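Local atomic coordinates of CT021 (Chlamydia trachomatis serovar L2, PDB entry 6UXD), a protein that is of unknown function, although its family is grouped with the LolA and LolB lipoprotein carriers, which suggests a related curled antiparallel beta fold. Residues E179-P184 and M203-A208; L14-G19 and F33-S38; Y21-R26 and K199-G204; P151-I156 and F175-R180; P4-I9 and P118-P123. One frame throughout, in Å; residues are numbered along the deposited sequence.

Interaction 1 of 5, residues E179-P184 and M203-A208; sequences ERLAFP and MGHQAA
Tip to tip, and without a hydrogen bond between them, R180 and H205 illustrate how an arginine and a histidine are brought together by a shared acid. The guanidinium and imidazole planes are inclined at 41°. R180 NH2 stands 3.4 Å from H205 ND1, which lies over the guanidinium face near its rim, too poor an angle for bonding. D20 provides the link: one carboxylate oxygen makes a salt bridge to R180 NH1, and the other is hydrogen-bonded to H205 ND1. R180 NE also lies close to R17 NH1, and the D20 carboxylate would be expected to offset these like charges. R180 reaches this place with CG anti to its backbone N and a bend at chi2 (75°).

Beyond the polar pair the contact becomes apolar. L181 crosses both H205 and M203 at about a right angle. Its CD2 methyl meets the imidazole obliquely, 3.7 Å from H205 NE2, and also lies 4.1 Å from M203 SD. M203 holds CG in the crowded position between backbone N and carbonyl carbon (chi1 56°), then bends at its last torsion. That curl carries its methyl to two successive carbonyls, with M203 CE 3.3 Å from P184 O and 3.6 Å from F183 O. P184 O also accepts a hydrogen bond from T200 OG1, on the M203 strand.

The connection between strands 170-176 and 186-189 thus packs against strands 21-26, 29-38 and 196-204, F183 touching A22, F33 and I35. The curled antiparallel sheet to which these strands belong is consistent with a LolA/LolB-like fold.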
# COMPACT_ATOMS: atom_id res chain seq x y z
N GLU A 179 -11.99 10.52 -4.69
CA GLU A 179 -11.59 10.19 -3.32
C GLU A 179 -12.04 8.80 -2.89
O GLU A 179 -11.55 8.28 -1.89
CB GLU A 179 -12.15 11.24 -2.35
CG GLU A 179 -11.45 12.60 -2.54
CD GLU A 179 -12.22 13.79 -1.98
OE1 GLU A 179 -13.04 13.62 -1.04
OE2 GLU A 179 -11.99 14.92 -2.48
N ARG A 180 -12.97 8.18 -3.62
CA ARG A 180 -13.35 6.83 -3.31
C ARG A 180 -12.21 5.85 -3.55
O ARG A 180 -12.22 4.75 -3.00
CB ARG A 180 -14.59 6.49 -4.13
CG ARG A 180 -15.16 5.14 -3.87
CD ARG A 180 -15.90 5.09 -2.56
NE ARG A 180 -16.22 3.69 -2.27
CZ ARG A 180 -15.41 2.85 -1.64
NH1 ARG A 180 -14.22 3.28 -1.18
NH2 ARG A 180 -15.80 1.60 -1.46
N LEU A 181 -11.21 6.24 -4.33
CA LEU A 181 -10.04 5.40 -4.59
C LEU A 181 -8.90 5.95 -3.74
O LEU A 181 -8.19 6.88 -4.16
CB LEU A 181 -9.68 5.40 -6.06
CG LEU A 181 -10.64 4.67 -7.01
CD1 LEU A 181 -10.18 4.87 -8.47
CD2 LEU A 181 -10.73 3.19 -6.66
N ALA A 182 -8.69 5.35 -2.56
CA ALA A 182 -7.85 5.97 -1.54
C ALA A 182 -6.39 5.56 -1.62
O ALA A 182 -5.53 6.28 -1.10
CB ALA A 182 -8.40 5.63 -0.15
N PHE A 183 -6.08 4.44 -2.28
CA PHE A 183 -4.69 4.02 -2.43
C PHE A 183 -3.99 4.79 -3.55
O PHE A 183 -4.62 5.25 -4.50
CB PHE A 183 -4.60 2.54 -2.73
CG PHE A 183 -4.94 1.67 -1.56
CD1 PHE A 183 -3.98 1.38 -0.61
CD2 PHE A 183 -6.19 1.10 -1.45
CE1 PHE A 183 -4.27 0.55 0.45
CE2 PHE A 183 -6.49 0.27 -0.41
CZ PHE A 183 -5.53 -0.01 0.56
N PRO A 184 -2.67 4.92 -3.45
CA PRO A 184 -1.94 5.65 -4.49
C PRO A 184 -1.98 4.92 -5.83
O PRO A 184 -2.10 3.70 -5.90
CB PRO A 184 -0.51 5.72 -3.93
CG PRO A 184 -0.43 4.59 -2.96
CD PRO A 184 -1.79 4.42 -2.39
N MET A 203 -6.46 -1.98 -8.30
CA MET A 203 -7.14 -1.55 -7.08
C MET A 203 -8.63 -1.74 -7.28
O MET A 203 -9.13 -1.82 -8.41
CB MET A 203 -6.81 -0.09 -6.71
CG MET A 203 -7.12 0.90 -7.80
SD MET A 203 -6.79 2.64 -7.45
CE MET A 203 -5.03 2.70 -7.07
N GLY A 204 -9.34 -1.83 -6.16
CA GLY A 204 -10.78 -1.98 -6.22
C GLY A 204 -11.48 -2.03 -4.87
O GLY A 204 -11.03 -1.45 -3.87
N HIS A 205 -12.63 -2.69 -4.87
CA HIS A 205 -13.55 -2.68 -3.75
C HIS A 205 -14.12 -4.08 -3.56
O HIS A 205 -14.05 -4.93 -4.45
CB HIS A 205 -14.69 -1.69 -3.98
CG HIS A 205 -14.25 -0.35 -4.46
ND1 HIS A 205 -13.53 0.52 -3.68
CD2 HIS A 205 -14.44 0.28 -5.65
CE1 HIS A 205 -13.29 1.63 -4.36
NE2 HIS A 205 -13.83 1.51 -5.56
N GLN A 206 -14.70 -4.29 -2.37
CA GLN A 206 -15.45 -5.50 -2.04
C GLN A 206 -14.57 -6.73 -2.05
O GLN A 206 -15.03 -7.81 -2.42
CB GLN A 206 -16.63 -5.72 -2.99
CG GLN A 206 -17.62 -4.57 -3.04
CD GLN A 206 -18.65 -4.73 -4.17
OE1 GLN A 206 -19.86 -4.74 -3.93
NE2 GLN A 206 -18.15 -4.84 -5.41
N ALA A 207 -13.31 -6.58 -1.69
CA ALA A 207 -12.45 -7.75 -1.51
C ALA A 207 -12.64 -8.32 -0.11
O ALA A 207 -12.87 -7.59 0.86
CB ALA A 207 -10.99 -7.39 -1.72
N ALA A 208 -12.52 -9.64 -0.00
CA ALA A 208 -12.64 -10.34 1.27
C ALA A 208 -11.32 -11.01 1.60
O ALA A 208 -10.63 -11.52 0.71
CB ALA A 208 -13.77 -11.38 1.23

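Interaction 2 of 5, residues L14-G19 and F33-S38; sequences LTARPG and FLIRQS
G19 N donates to I35 O over 2.9 Å, nearly straight at 161° and in the plane of the carbonyl. The same oxygen receives a weaker CA-H...O contact from the preceding residue, with P18 CA 3.4 Å from I35 O, so two consecutive residues of the loop converge on one strand carbonyl. The side chain of I35 is turned to the same loop. Its CB and CG2 sit against a peptide oxygen, R17 O, at 3.5 and 3.6 Å, while I35 CG1 packs on the A16 methyl, 3.7 Å from A16 CB. Farther along the strand the proline ring lies against the backbone, P18 CG being 3.8 Å from S38 N, and P18 CD approaches S38 CB at 4.1 Å.

The loop is the link from helix 9-13 to strand 21-26, and it crosses strand 29-38 steeply before joining the antiparallel sheet as that strand's neighbour; the backbone bond between D20 and I35 continues the approach begun by G19. The turn into the strand passes through G19 at a positive phi of 90°, where a side chain would be jammed against the carbonyl of P18.

Two further bonds hold the loop backbone: R17 N is hydrogen-bonded to a D20 carboxylate oxygen, and T15 OG1 to K12 O at the helix end. On the neighbouring strand 43-50, T43 OG1 is hydrogen-bonded to S38 OG and V45 packs on I35. R36, whose side chain turns from the loop, bonds through NH1 to P212 O, while the backbone of G19 pairs with A207.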
# COMPACT_ATOMS: atom_id res chain seq x y z
N LEU A 14 -6.93 6.25 5.83
CA LEU A 14 -8.07 6.04 6.71
C LEU A 14 -9.39 6.46 6.08
O LEU A 14 -10.43 6.18 6.68
CB LEU A 14 -7.90 6.80 8.04
CG LEU A 14 -6.83 6.27 9.00
CD1 LEU A 14 -6.84 7.10 10.28
CD2 LEU A 14 -7.03 4.83 9.31
N THR A 15 -9.38 7.14 4.93
CA THR A 15 -10.61 7.38 4.19
C THR A 15 -11.08 6.14 3.42
O THR A 15 -12.24 6.10 2.99
CB THR A 15 -10.45 8.56 3.22
OG1 THR A 15 -9.65 8.18 2.09
CG2 THR A 15 -9.76 9.76 3.91
N ALA A 16 -10.24 5.12 3.25
CA ALA A 16 -10.68 3.92 2.55
C ALA A 16 -11.77 3.22 3.35
O ALA A 16 -11.98 3.50 4.53
CB ALA A 16 -9.52 2.96 2.32
N ARG A 17 -12.47 2.29 2.70
CA ARG A 17 -13.53 1.51 3.34
C ARG A 17 -13.17 0.04 3.37
O ARG A 17 -12.41 -0.44 2.52
CB ARG A 17 -14.86 1.68 2.60
CG ARG A 17 -15.27 3.13 2.48
CD ARG A 17 -16.54 3.28 1.68
NE ARG A 17 -16.82 4.70 1.46
CZ ARG A 17 -17.68 5.16 0.55
NH1 ARG A 17 -18.34 4.32 -0.25
NH2 ARG A 17 -17.86 6.47 0.44
N PRO A 18 -13.72 -0.72 4.33
CA PRO A 18 -13.51 -2.18 4.33
C PRO A 18 -13.83 -2.79 2.98
O PRO A 18 -14.82 -2.44 2.33
CB PRO A 18 -14.48 -2.67 5.41
CG PRO A 18 -14.54 -1.54 6.38
CD PRO A 18 -14.46 -0.28 5.53
N GLY A 19 -12.99 -3.74 2.57
CA GLY A 19 -13.06 -4.32 1.26
C GLY A 19 -12.22 -3.61 0.20
O GLY A 19 -11.99 -4.19 -0.86
N PHE A 33 -2.55 -5.05 -0.50
CA PHE A 33 -3.06 -4.31 0.64
C PHE A 33 -4.58 -4.43 0.69
O PHE A 33 -5.25 -4.22 -0.32
CB PHE A 33 -2.70 -2.82 0.56
CG PHE A 33 -1.23 -2.54 0.68
CD1 PHE A 33 -0.38 -2.79 -0.39
CD2 PHE A 33 -0.71 -2.00 1.84
CE1 PHE A 33 0.98 -2.52 -0.29
CE2 PHE A 33 0.63 -1.74 1.95
CZ PHE A 33 1.48 -1.99 0.88
N LEU A 34 -5.11 -4.72 1.88
CA LEU A 34 -6.55 -4.91 2.06
C LEU A 34 -7.01 -4.22 3.33
O LEU A 34 -6.42 -4.42 4.39
CB LEU A 34 -6.89 -6.40 2.13
CG LEU A 34 -8.32 -6.75 2.57
CD1 LEU A 34 -9.35 -6.16 1.62
CD2 LEU A 34 -8.52 -8.26 2.68
N ILE A 35 -8.05 -3.40 3.22
CA ILE A 35 -8.68 -2.77 4.37
C ILE A 35 -9.70 -3.76 4.92
O ILE A 35 -10.66 -4.10 4.22
CB ILE A 35 -9.36 -1.45 3.99
CG1 ILE A 35 -8.39 -0.47 3.32
CG2 ILE A 35 -10.07 -0.88 5.21
CD1 ILE A 35 -7.19 -0.06 4.16
N ARG A 36 -9.54 -4.18 6.17
CA ARG A 36 -10.41 -5.24 6.68
C ARG A 36 -11.52 -4.76 7.59
O ARG A 36 -12.60 -5.34 7.60
CB ARG A 36 -9.58 -6.28 7.43
CG ARG A 36 -8.73 -7.01 6.47
CD ARG A 36 -8.23 -8.27 7.04
NE ARG A 36 -9.31 -9.09 7.54
CZ ARG A 36 -9.11 -10.28 8.08
NH1 ARG A 36 -7.87 -10.75 8.18
NH2 ARG A 36 -10.13 -11.00 8.52
N GLN A 37 -11.28 -3.70 8.35
CA GLN A 37 -12.25 -3.26 9.33
C GLN A 37 -11.90 -1.84 9.69
O GLN A 37 -10.72 -1.51 9.80
CB GLN A 37 -12.22 -4.16 10.56
CG GLN A 37 -13.22 -3.81 11.61
CD GLN A 37 -13.28 -4.91 12.65
OE1 GLN A 37 -13.88 -5.96 12.43
NE2 GLN A 37 -12.61 -4.68 13.77
N SER A 38 -12.92 -0.99 9.82
CA SER A 38 -12.72 0.41 10.15
C SER A 38 -13.74 0.83 11.19
O SER A 38 -14.95 0.65 10.99
CB SER A 38 -12.84 1.29 8.90
OG SER A 38 -11.81 2.25 8.85

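Interaction 3 of 5, residues Y21-R26 and K199-G204; sequences YAVLSR and KTIEMG
Strands 21-26 and 199-204 run antiparallel with a beta bulge, the register slipping by one residue between V23 and L24, where I201 is the extra residue. The backbone bonds differ in geometry along the ladder: I201 N meets V23 O at 2.9 Å nearly along the C=O axis, whereas at the Y21-G204 pair both donors stand above the carbonyl planes.

At that end of the ladder the Y21 ring lies over the partner backbone. Its CG takes the crowded position between backbone N and carbonyl carbon (chi1 78°), which lays one ring face over G204, with Y21 CE2 3.3 Å from G204 CA. A CB on G204 would clash with the ring. Y21 OH donates to the anti lone pair of E202 at 2.7 Å (OH to OE2), the ring and carboxylate planes standing 81° apart. E202 OE2 also accepts from K67 N, and OE1 bonds N144 and W66 N, so this buried acid is well satisfied. The bulge turns I201 beside V23, I201 CG1 lying 3.8 Å from V23 CG1.

Strand 29-38 flanks strand 21-26, and strand 142-144 flanks strand 196-204. Helix 66-69 covers the face bearing Y21, V23 and E202, while the loop residues F183 and L185 pack on the face of A22 and M203.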
# COMPACT_ATOMS: atom_id res chain seq x y z
N TYR A 21 -8.96 -2.48 -1.69
CA TYR A 21 -7.69 -3.15 -1.83
C TYR A 21 -6.87 -2.48 -2.93
O TYR A 21 -7.38 -1.68 -3.72
CB TYR A 21 -7.86 -4.63 -2.13
CG TYR A 21 -8.23 -4.92 -3.56
CD1 TYR A 21 -7.27 -5.28 -4.49
CD2 TYR A 21 -9.54 -4.82 -3.97
CE1 TYR A 21 -7.63 -5.54 -5.82
CE2 TYR A 21 -9.90 -5.06 -5.25
CZ TYR A 21 -8.95 -5.43 -6.18
OH TYR A 21 -9.35 -5.68 -7.48
N ALA A 22 -5.57 -2.80 -2.95
CA ALA A 22 -4.69 -2.37 -4.03
C ALA A 22 -3.46 -3.27 -4.08
O ALA A 22 -3.02 -3.79 -3.06
CB ALA A 22 -4.29 -0.90 -3.85
N VAL A 23 -2.93 -3.46 -5.29
CA VAL A 23 -1.76 -4.31 -5.52
C VAL A 23 -0.64 -3.41 -6.03
O VAL A 23 -0.79 -2.75 -7.07
CB VAL A 23 -2.04 -5.46 -6.50
CG1 VAL A 23 -0.81 -6.32 -6.71
CG2 VAL A 23 -3.20 -6.32 -6.00
N LEU A 24 0.45 -3.35 -5.30
CA LEU A 24 1.54 -2.45 -5.62
C LEU A 24 2.73 -3.29 -6.05
O LEU A 24 2.92 -4.41 -5.57
CB LEU A 24 1.89 -1.56 -4.42
CG LEU A 24 1.11 -0.25 -4.28
CD1 LEU A 24 -0.38 -0.48 -4.19
CD2 LEU A 24 1.57 0.54 -3.06
N SER A 25 3.52 -2.74 -6.99
CA SER A 25 4.63 -3.45 -7.60
C SER A 25 5.89 -2.61 -7.53
O SER A 25 5.87 -1.42 -7.87
CB SER A 25 4.33 -3.78 -9.07
OG SER A 25 5.49 -4.31 -9.66
N ARG A 26 6.99 -3.25 -7.13
CA ARG A 26 8.32 -2.63 -7.09
C ARG A 26 9.21 -3.64 -7.80
O ARG A 26 9.75 -4.55 -7.18
CB ARG A 26 8.80 -2.34 -5.67
N LYS A 199 4.55 0.97 -8.50
CA LYS A 199 3.43 1.06 -9.42
C LYS A 199 2.24 0.32 -8.83
O LYS A 199 2.38 -0.78 -8.30
CB LYS A 199 3.84 0.48 -10.78
CG LYS A 199 2.76 0.41 -11.85
CD LYS A 199 3.35 -0.03 -13.21
CE LYS A 199 2.25 -0.46 -14.20
NZ LYS A 199 2.81 -0.97 -15.51
N THR A 200 1.06 0.93 -8.91
CA THR A 200 -0.17 0.25 -8.50
C THR A 200 -0.79 -0.40 -9.74
O THR A 200 -1.18 0.30 -10.68
CB THR A 200 -1.16 1.21 -7.86
OG1 THR A 200 -0.50 1.93 -6.81
CG2 THR A 200 -2.33 0.44 -7.28
N ILE A 201 -0.85 -1.72 -9.74
CA ILE A 201 -1.28 -2.44 -10.94
C ILE A 201 -2.74 -2.86 -10.86
O ILE A 201 -3.34 -3.14 -11.91
CB ILE A 201 -0.37 -3.65 -11.21
CG1 ILE A 201 -0.45 -4.69 -10.08
CG2 ILE A 201 1.05 -3.17 -11.38
CD1 ILE A 201 0.48 -5.90 -10.29
N GLU A 202 -3.33 -2.88 -9.66
CA GLU A 202 -4.75 -3.18 -9.53
C GLU A 202 -5.25 -2.53 -8.26
O GLU A 202 -4.52 -2.47 -7.27
CB GLU A 202 -5.01 -4.69 -9.49
CG GLU A 202 -6.49 -5.06 -9.59
CD GLU A 202 -6.73 -6.57 -9.62
OE1 GLU A 202 -6.17 -7.24 -10.50
OE2 GLU A 202 -7.49 -7.08 -8.75
N MET A 203 -6.46 -1.98 -8.30
CA MET A 203 -7.14 -1.55 -7.08
C MET A 203 -8.63 -1.74 -7.28
O MET A 203 -9.13 -1.82 -8.41
CB MET A 203 -6.81 -0.09 -6.71
CG MET A 203 -7.12 0.90 -7.80
SD MET A 203 -6.79 2.64 -7.45
CE MET A 203 -5.03 2.70 -7.07
N GLY A 204 -9.34 -1.83 -6.16
CA GLY A 204 -10.78 -1.98 -6.22
C GLY A 204 -11.48 -2.03 -4.87
O GLY A 204 -11.03 -1.45 -3.87

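Interaction 4 of 5, residues P151-I156 and F175-R180; sequences PSSAWI and FSNNER
The open end of the beta hairpin formed by strands 152-158 and 170-176 shows how a ladder is finished by one more backbone bond and by a side chain, that of N177. S153 and F175 form a hydrogen-bonded antiparallel pair, with S153 N to F175 O at 3.0 Å and both bonds running almost along the C=O axes. One step outward, S152 and S176 pair without hydrogen bonds, and beyond them N177 N reaches P151 O from above its carbonyl plane.

N177 then folds back over the partner strand. Its OD1 accepts, on an in-plane lone pair, from the hydroxyl of S153 (OG to OD1 2.8 Å), and its ND2 rests 3.6 Å from P151 CB. Past the strand the chain leaves through an ST turn, S176 OG accepting from N178 N at 2.8 Å, followed by an Asx turn in which N178 OD1 accepts from R180 N.

On the face where S153 and F175 lie, the F175 ring directs its edge at the pyrrole face of W155 in an offset T-shaped stack, with planes at 76° and F175 CD2 3.6 Å from W155 CD1. One water accepts from W155 NE1 and donates to F175 O. Another water donates to P151 O and also bonds S176 OG.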
# COMPACT_ATOMS: atom_id res chain seq x y z
N PRO A 151 -7.45 9.86 -14.20
CA PRO A 151 -7.37 11.25 -13.73
C PRO A 151 -6.79 11.34 -12.33
O PRO A 151 -7.29 10.72 -11.39
CB PRO A 151 -8.83 11.72 -13.76
CG PRO A 151 -9.47 10.86 -14.84
CD PRO A 151 -8.81 9.51 -14.67
N SER A 152 -5.74 12.15 -12.18
CA SER A 152 -4.96 12.12 -10.96
C SER A 152 -4.49 13.52 -10.60
O SER A 152 -4.56 14.46 -11.40
CB SER A 152 -3.75 11.20 -11.11
OG SER A 152 -2.82 11.73 -12.05
N SER A 153 -4.01 13.63 -9.37
CA SER A 153 -3.27 14.80 -8.91
C SER A 153 -2.07 14.34 -8.11
O SER A 153 -2.05 13.24 -7.55
CB SER A 153 -4.18 15.71 -8.12
OG SER A 153 -5.13 16.25 -9.01
N ALA A 154 -1.03 15.17 -8.11
CA ALA A 154 0.24 14.79 -7.53
C ALA A 154 0.39 15.44 -6.16
O ALA A 154 -0.15 16.51 -5.91
CB ALA A 154 1.41 15.20 -8.42
N TRP A 155 1.14 14.77 -5.29
CA TRP A 155 1.33 15.19 -3.92
C TRP A 155 2.80 15.00 -3.59
O TRP A 155 3.36 13.92 -3.81
CB TRP A 155 0.44 14.36 -2.98
CG TRP A 155 -1.02 14.54 -3.28
CD1 TRP A 155 -1.72 13.95 -4.30
CD2 TRP A 155 -1.94 15.40 -2.61
NE1 TRP A 155 -3.02 14.38 -4.29
CE2 TRP A 155 -3.19 15.26 -3.25
CE3 TRP A 155 -1.84 16.27 -1.52
CZ2 TRP A 155 -4.31 15.96 -2.85
CZ3 TRP A 155 -2.97 16.95 -1.11
CH2 TRP A 155 -4.18 16.80 -1.77
N ILE A 156 3.43 16.04 -3.07
CA ILE A 156 4.85 15.96 -2.74
C ILE A 156 5.01 15.56 -1.28
O ILE A 156 4.24 15.98 -0.41
CB ILE A 156 5.57 17.29 -3.05
CG1 ILE A 156 7.07 17.16 -2.80
CG2 ILE A 156 4.98 18.44 -2.25
CD1 ILE A 156 7.80 16.33 -3.85
N PHE A 175 -2.59 10.34 -6.61
CA PHE A 175 -3.86 9.78 -6.19
C PHE A 175 -4.93 10.15 -7.20
O PHE A 175 -4.89 11.24 -7.80
CB PHE A 175 -4.30 10.27 -4.80
CG PHE A 175 -3.43 9.79 -3.68
CD1 PHE A 175 -3.65 8.56 -3.10
CD2 PHE A 175 -2.40 10.59 -3.19
CE1 PHE A 175 -2.85 8.11 -2.04
CE2 PHE A 175 -1.60 10.15 -2.14
CZ PHE A 175 -1.83 8.90 -1.58
N SER A 176 -5.88 9.24 -7.36
CA SER A 176 -7.04 9.47 -8.19
C SER A 176 -7.79 10.70 -7.72
O SER A 176 -7.88 10.98 -6.52
CB SER A 176 -7.98 8.25 -8.15
OG SER A 176 -9.27 8.60 -8.63
N ASN A 177 -8.34 11.45 -8.68
CA ASN A 177 -9.17 12.58 -8.30
C ASN A 177 -10.46 12.13 -7.64
O ASN A 177 -11.18 12.96 -7.07
CB ASN A 177 -9.48 13.44 -9.53
CG ASN A 177 -8.23 14.13 -10.09
OD1 ASN A 177 -7.33 14.48 -9.34
ND2 ASN A 177 -8.20 14.37 -11.41
N ASN A 178 -10.78 10.84 -7.74
CA ASN A 178 -11.96 10.27 -7.12
C ASN A 178 -11.56 9.79 -5.73
O ASN A 178 -10.84 8.80 -5.60
CB ASN A 178 -12.51 9.13 -7.99
CG ASN A 178 -13.76 8.52 -7.39
OD1 ASN A 178 -14.18 8.94 -6.32
ND2 ASN A 178 -14.35 7.56 -8.08
N GLU A 179 -11.99 10.52 -4.69
CA GLU A 179 -11.59 10.19 -3.32
C GLU A 179 -12.04 8.80 -2.89
O GLU A 179 -11.55 8.28 -1.89
CB GLU A 179 -12.15 11.24 -2.35
CG GLU A 179 -11.45 12.60 -2.54
CD GLU A 179 -12.22 13.79 -1.98
OE1 GLU A 179 -13.04 13.62 -1.04
OE2 GLU A 179 -11.99 14.92 -2.48
N ARG A 180 -12.97 8.18 -3.62
CA ARG A 180 -13.35 6.83 -3.31
C ARG A 180 -12.21 5.85 -3.55
O ARG A 180 -12.22 4.75 -3.00
CB ARG A 180 -14.59 6.49 -4.13
CG ARG A 180 -15.16 5.14 -3.87
CD ARG A 180 -15.90 5.09 -2.56
NE ARG A 180 -16.22 3.69 -2.27
CZ ARG A 180 -15.41 2.85 -1.64
NH1 ARG A 180 -14.22 3.28 -1.18
NH2 ARG A 180 -15.80 1.60 -1.46
O HOH W 1 -9.26 8.72 -11.27
O HOH W 2 -5.45 13.47 -5.98

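Interaction 5 of 5, residues P4-I9 and P118-P123; sequences PLQSSI and PLSPAP
L119 O is gripped twice, by S7 of strand 7-8 and by Q6 just before it: S7 N donates to it at 2.8 Å, straight at 167° and in the carbonyl plane, and Q6 CA adds a CA-H...O contact at 3.2 Å from L119 O. The return bond is less ideal, L119 N approaching S7 O at 2.9 Å from 58° out of the carbonyl plane. Together they make S7-L119 a hydrogen-bonded antiparallel pair. Next to it S8 faces P118 in a non-hydrogen-bonded pair, a place where the missing N-H of proline costs this pairing nothing.

The side chain of L119 carries the apolar part. With CG anti to the carbonyl carbon, it reaches the backbone where S8 leads into helix 9-13, L119 CD1 touching S8 O at 3.6 Å, while L119 CD2 meets I9 CD1 at 4.1 Å where the two side chains cross at about a right angle. Both residues also pack on I173 and F175. At the far end L5 CB lies on the proline ring, 3.9 Å from P121 CG.

S8 is the N-cap of helix 9-13, its OG accepting from E11 N. The chemistry implies a short antiparallel pairing of two backbone bonds, continued by the I9-L117 backbone bond, with a leucine-isoleucine contact beside them.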
# COMPACT_ATOMS: atom_id res chain seq x y z
N PRO A 4 -1.70 23.73 3.50
CA PRO A 4 -3.13 24.01 3.68
C PRO A 4 -3.98 22.76 3.48
O PRO A 4 -4.77 22.40 4.35
CB PRO A 4 -3.42 25.07 2.61
CG PRO A 4 -2.09 25.75 2.37
CD PRO A 4 -1.04 24.69 2.60
N LEU A 5 -3.82 22.11 2.33
CA LEU A 5 -4.28 20.74 2.15
C LEU A 5 -3.23 19.73 2.61
O LEU A 5 -3.29 18.56 2.24
CB LEU A 5 -4.64 20.47 0.68
CG LEU A 5 -5.90 21.17 0.18
CD1 LEU A 5 -6.25 20.68 -1.21
CD2 LEU A 5 -7.06 20.94 1.15
N GLN A 6 -2.26 20.20 3.39
CA GLN A 6 -1.33 19.32 4.09
C GLN A 6 -2.08 18.15 4.70
O GLN A 6 -2.92 18.33 5.58
CB GLN A 6 -0.59 20.12 5.18
CG GLN A 6 0.84 20.44 4.82
CD GLN A 6 1.73 19.23 4.96
OE1 GLN A 6 1.30 18.18 5.44
NE2 GLN A 6 2.99 19.37 4.54
N SER A 7 -1.78 16.95 4.23
CA SER A 7 -2.37 15.74 4.79
C SER A 7 -1.21 14.80 5.09
O SER A 7 -0.05 15.21 5.19
CB SER A 7 -3.41 15.14 3.84
OG SER A 7 -4.19 14.16 4.51
N SER A 8 -1.51 13.51 5.24
CA SER A 8 -0.50 12.50 5.49
C SER A 8 -1.00 11.21 4.87
O SER A 8 -2.19 11.07 4.58
CB SER A 8 -0.22 12.30 7.00
OG SER A 8 -1.36 11.76 7.63
N ILE A 9 -0.08 10.25 4.68
CA ILE A 9 -0.51 8.96 4.14
C ILE A 9 -1.50 8.27 5.09
O ILE A 9 -2.47 7.64 4.66
CB ILE A 9 0.70 8.06 3.88
CG1 ILE A 9 1.55 8.61 2.72
CG2 ILE A 9 0.22 6.65 3.60
CD1 ILE A 9 0.95 8.30 1.34
N PRO A 118 4.26 13.31 5.06
CA PRO A 118 3.32 14.38 4.74
C PRO A 118 2.95 14.40 3.25
O PRO A 118 3.66 13.86 2.40
CB PRO A 118 4.10 15.64 5.10
CG PRO A 118 5.51 15.27 4.64
CD PRO A 118 5.66 13.78 5.00
N LEU A 119 1.83 15.05 2.96
CA LEU A 119 1.37 15.20 1.59
C LEU A 119 0.92 16.64 1.43
O LEU A 119 0.11 17.12 2.23
CB LEU A 119 0.20 14.27 1.27
CG LEU A 119 0.42 12.77 1.42
CD1 LEU A 119 -0.93 12.01 1.31
CD2 LEU A 119 1.42 12.28 0.40
N SER A 120 1.45 17.31 0.42
CA SER A 120 0.96 18.60 -0.03
C SER A 120 0.83 18.58 -1.55
O SER A 120 1.59 17.88 -2.22
CB SER A 120 1.92 19.72 0.38
OG SER A 120 2.55 19.37 1.60
N PRO A 121 -0.13 19.31 -2.10
CA PRO A 121 -0.35 19.28 -3.55
C PRO A 121 0.85 19.82 -4.31
O PRO A 121 1.51 20.78 -3.89
CB PRO A 121 -1.56 20.19 -3.75
CG PRO A 121 -2.26 20.21 -2.40
CD PRO A 121 -1.15 20.12 -1.40
N ALA A 122 1.10 19.23 -5.48
CA ALA A 122 2.26 19.57 -6.27
C ALA A 122 1.95 19.33 -7.75
O ALA A 122 1.04 18.54 -8.07
CB ALA A 122 3.49 18.74 -5.85
N PRO A 123 2.68 19.96 -8.65
CA PRO A 123 2.50 19.69 -10.09
C PRO A 123 2.94 18.28 -10.46
O PRO A 123 3.84 17.70 -9.83
CB PRO A 123 3.41 20.73 -10.77
CG PRO A 123 3.88 21.65 -9.72
CD PRO A 123 3.78 20.92 -8.42

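Overall arrangement
The contacts fall into two groups around the curled antiparallel strands. Interactions 1, 2 and 3 meet directly: the centres of 1 and 2 are about 8 Å apart, joined by A207 N to G19 O at 2.9 Å, and interaction 3 shares M203 and G204 with interaction 1. Interactions 4 and 5 form the second group, about 11 Å apart by centres, where I156 N reaches S120 O at 2.7 Å. Segment 179-184 bridges the groups: it shares E179 and R180 with interaction 4 and packs on F175. Interactions 3 and 5, about 21 Å apart by centres, do not touch. D20 also binds R17 N and so ties interaction 2 to interaction 1.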